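Local coordinates for DNR protein (PDB 2Z69) that senses nitric oxide and probably acts as a DNA-binding transcriptional regulator of dissimilative nitrate respiration, seen here as its isolated sensor domain, at residues I60-V64 against P108-F112. Numbering follows the deposited sequence.
Sequences ISGCV and PSQLF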
loop_
_atom_site.group_PDB
_atom_site.type_symbol
_atom_site.label_atom_id
_atom_site.label_comp_id
_atom_site.label_asym_id
_atom_site.label_seq_id
_atom_site.Cartn_x
_atom_site.Cartn_y
_atom_site.Cartn_z
ATOM N N ILE B 60 2.914 -24.052 -9.268
ATOM C CA ILE B 60 3.239 -25.293 -8.564
ATOM C C ILE B 60 4.491 -25.883 -9.218
ATOM O O ILE B 60 5.478 -26.127 -8.550
ATOM C CB ILE B 60 2.071 -26.311 -8.576
ATOM C CG1 ILE B 60 0.803 -25.705 -7.942
ATOM C CG2 ILE B 60 2.483 -27.631 -7.898
ATOM C CD1 ILE B 60 -0.476 -26.222 -8.624
ATOM N N SER B 61 4.459 -26.044 -10.545
ATOM C CA SER B 61 5.568 -26.700 -11.246
ATOM C C SER B 61 5.688 -26.009 -12.574
ATOM O O SER B 61 4.680 -25.548 -13.138
ATOM C CB SER B 61 5.278 -28.197 -11.447
ATOM O OG SER B 61 4.162 -28.390 -12.324
ATOM N N GLY B 62 6.909 -25.926 -13.086
ATOM C CA GLY B 62 7.107 -25.339 -14.404
ATOM C C GLY B 62 7.754 -23.975 -14.317
ATOM O O GLY B 62 8.487 -23.706 -13.358
ATOM N N CYS B 63 7.448 -23.113 -15.302
ATOM C CA CYS B 63 8.165 -21.839 -15.501
ATOM C C CYS B 63 7.383 -20.925 -16.454
ATOM O O CYS B 63 6.965 -21.343 -17.523
ATOM C CB CYS B 63 9.579 -22.108 -16.020
ATOM S SG CYS B 63 10.630 -20.639 -16.326
ATOM N N VAL B 64 7.170 -19.673 -16.049
ATOM C CA VAL B 64 6.257 -18.747 -16.792
ATOM C C VAL B 64 7.037 -17.460 -17.097
ATOM O O VAL B 64 7.760 -16.969 -16.231
ATOM C CB VAL B 64 5.019 -18.443 -15.938
ATOM C CG1 VAL B 64 4.347 -17.129 -16.333
ATOM C CG2 VAL B 64 4.020 -19.641 -16.004
ATOM N N PRO B 108 5.897 -27.256 -19.825
ATOM C CA PRO B 108 4.639 -27.720 -19.232
ATOM C C PRO B 108 4.575 -27.291 -17.773
ATOM O O PRO B 108 5.535 -27.530 -17.029
ATOM C CB PRO B 108 4.743 -29.239 -19.314
ATOM C CG PRO B 108 5.598 -29.479 -20.569
ATOM C CD PRO B 108 6.648 -28.365 -20.464
ATOM N N SER B 109 3.469 -26.657 -17.377
ATOM C CA SER B 109 3.390 -26.036 -16.055
ATOM C C SER B 109 2.046 -26.345 -15.400
ATOM O O SER B 109 1.056 -26.658 -16.084
ATOM C CB SER B 109 3.583 -24.489 -16.194
ATOM O OG SER B 109 4.851 -24.183 -16.797
ATOM N N GLN B 110 2.004 -26.235 -14.076
ATOM C CA GLN B 110 0.768 -26.394 -13.354
ATOM C C GLN B 110 0.658 -25.267 -12.337
ATOM O O GLN B 110 1.633 -24.933 -11.668
ATOM C CB GLN B 110 0.689 -27.778 -12.660
ATOM C CG GLN B 110 -0.694 -28.051 -12.113
ATOM C CD GLN B 110 -0.882 -29.466 -11.601
ATOM O OE1 GLN B 110 -0.191 -29.888 -10.690
ATOM N NE2 GLN B 110 -1.833 -30.198 -12.178
ATOM N N LEU B 111 -0.540 -24.702 -12.211
ATOM C CA LEU B 111 -0.747 -23.548 -11.329
ATOM C C LEU B 111 -1.998 -23.659 -10.502
ATOM O O LEU B 111 -2.880 -24.452 -10.835
ATOM C CB LEU B 111 -0.809 -22.231 -12.125
ATOM C CG LEU B 111 0.278 -22.077 -13.189
ATOM C CD1 LEU B 111 -0.412 -22.193 -14.558
ATOM C CD2 LEU B 111 0.945 -20.747 -13.096
ATOM N N PHE B 112 -2.048 -22.859 -9.426
ATOM C CA PHE B 112 -3.266 -22.516 -8.716
ATOM C C PHE B 112 -3.639 -21.123 -9.156
ATOM O O PHE B 112 -2.788 -20.245 -9.137
ATOM C CB PHE B 112 -2.998 -22.472 -7.215
ATOM C CG PHE B 112 -2.916 -23.819 -6.568
ATOM C CD1 PHE B 112 -1.904 -24.092 -5.655
ATOM C CD2 PHE B 112 -3.863 -24.806 -6.849
ATOM C CE1 PHE B 112 -1.816 -25.332 -5.016
ATOM C CE2 PHE B 112 -3.798 -26.059 -6.213
ATOM C CZ PHE B 112 -2.771 -26.321 -5.285
HETATM O O HOH W 1 2.569 -30.233 -11.046
HETATM O O HOH W 2 4.561 -29.198 -14.876
#
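Gln110 is met across an antiparallel pairing by two consecutive residues, Ile60 and Ser61, in a classic beta bulge at the corner where the chain passes from one sheet of the cyclic nucleotide-binding-type beta barrel to the other. The bulge illustrates how one carbonyl can serve two successive N-H groups where a chain turns a corner. Gln110 O takes both donors: Ser61 N reaches it at 3.2 Å, in the carbonyl plane and on a lone pair, while Ile60 N comes in closer but more bent, at 131° at the hydrogen. The return bond, Gln110 N to Ser61 O, is 2.9 Å, making Ser61 and Gln110 a hydrogen-bonded pair.

From the bulge itself, the Ile60 side chain crosses Phe112 at about a right angle. Chi1 (-58°) sets Ile60 CG1 beside the backbone N, 3.9 Å from Phe112 CD1, and Ile60 CD1 lies beyond it over the ring centre, 3.8 Å from the centroid, in a CH-pi contact. His10, from helix 6-14, meets the same ring edge-to-face.

Where the chain bends away, the bond pattern passes from backbone to side chain: Cys63 N donates to Ser109 OG, a nearly straight bond of 3.2 Å, and that hydroxyl is also hydrogen-bonded to Val107 O. Gly62, between Ser61 and Cys63 in the chain, brings its CA within 3.5 Å of Ser109 OG.

On the face bearing Ser61 and Gln110, the amide is divided between partners. Gln110 NE2 bonds Asn39 OD1 of strand 36-40, and OE1 accepts from a water that also bonds Ser61 OG. A second water bonds Ser61 OG at 2.7 Å and donates to Pro108 O.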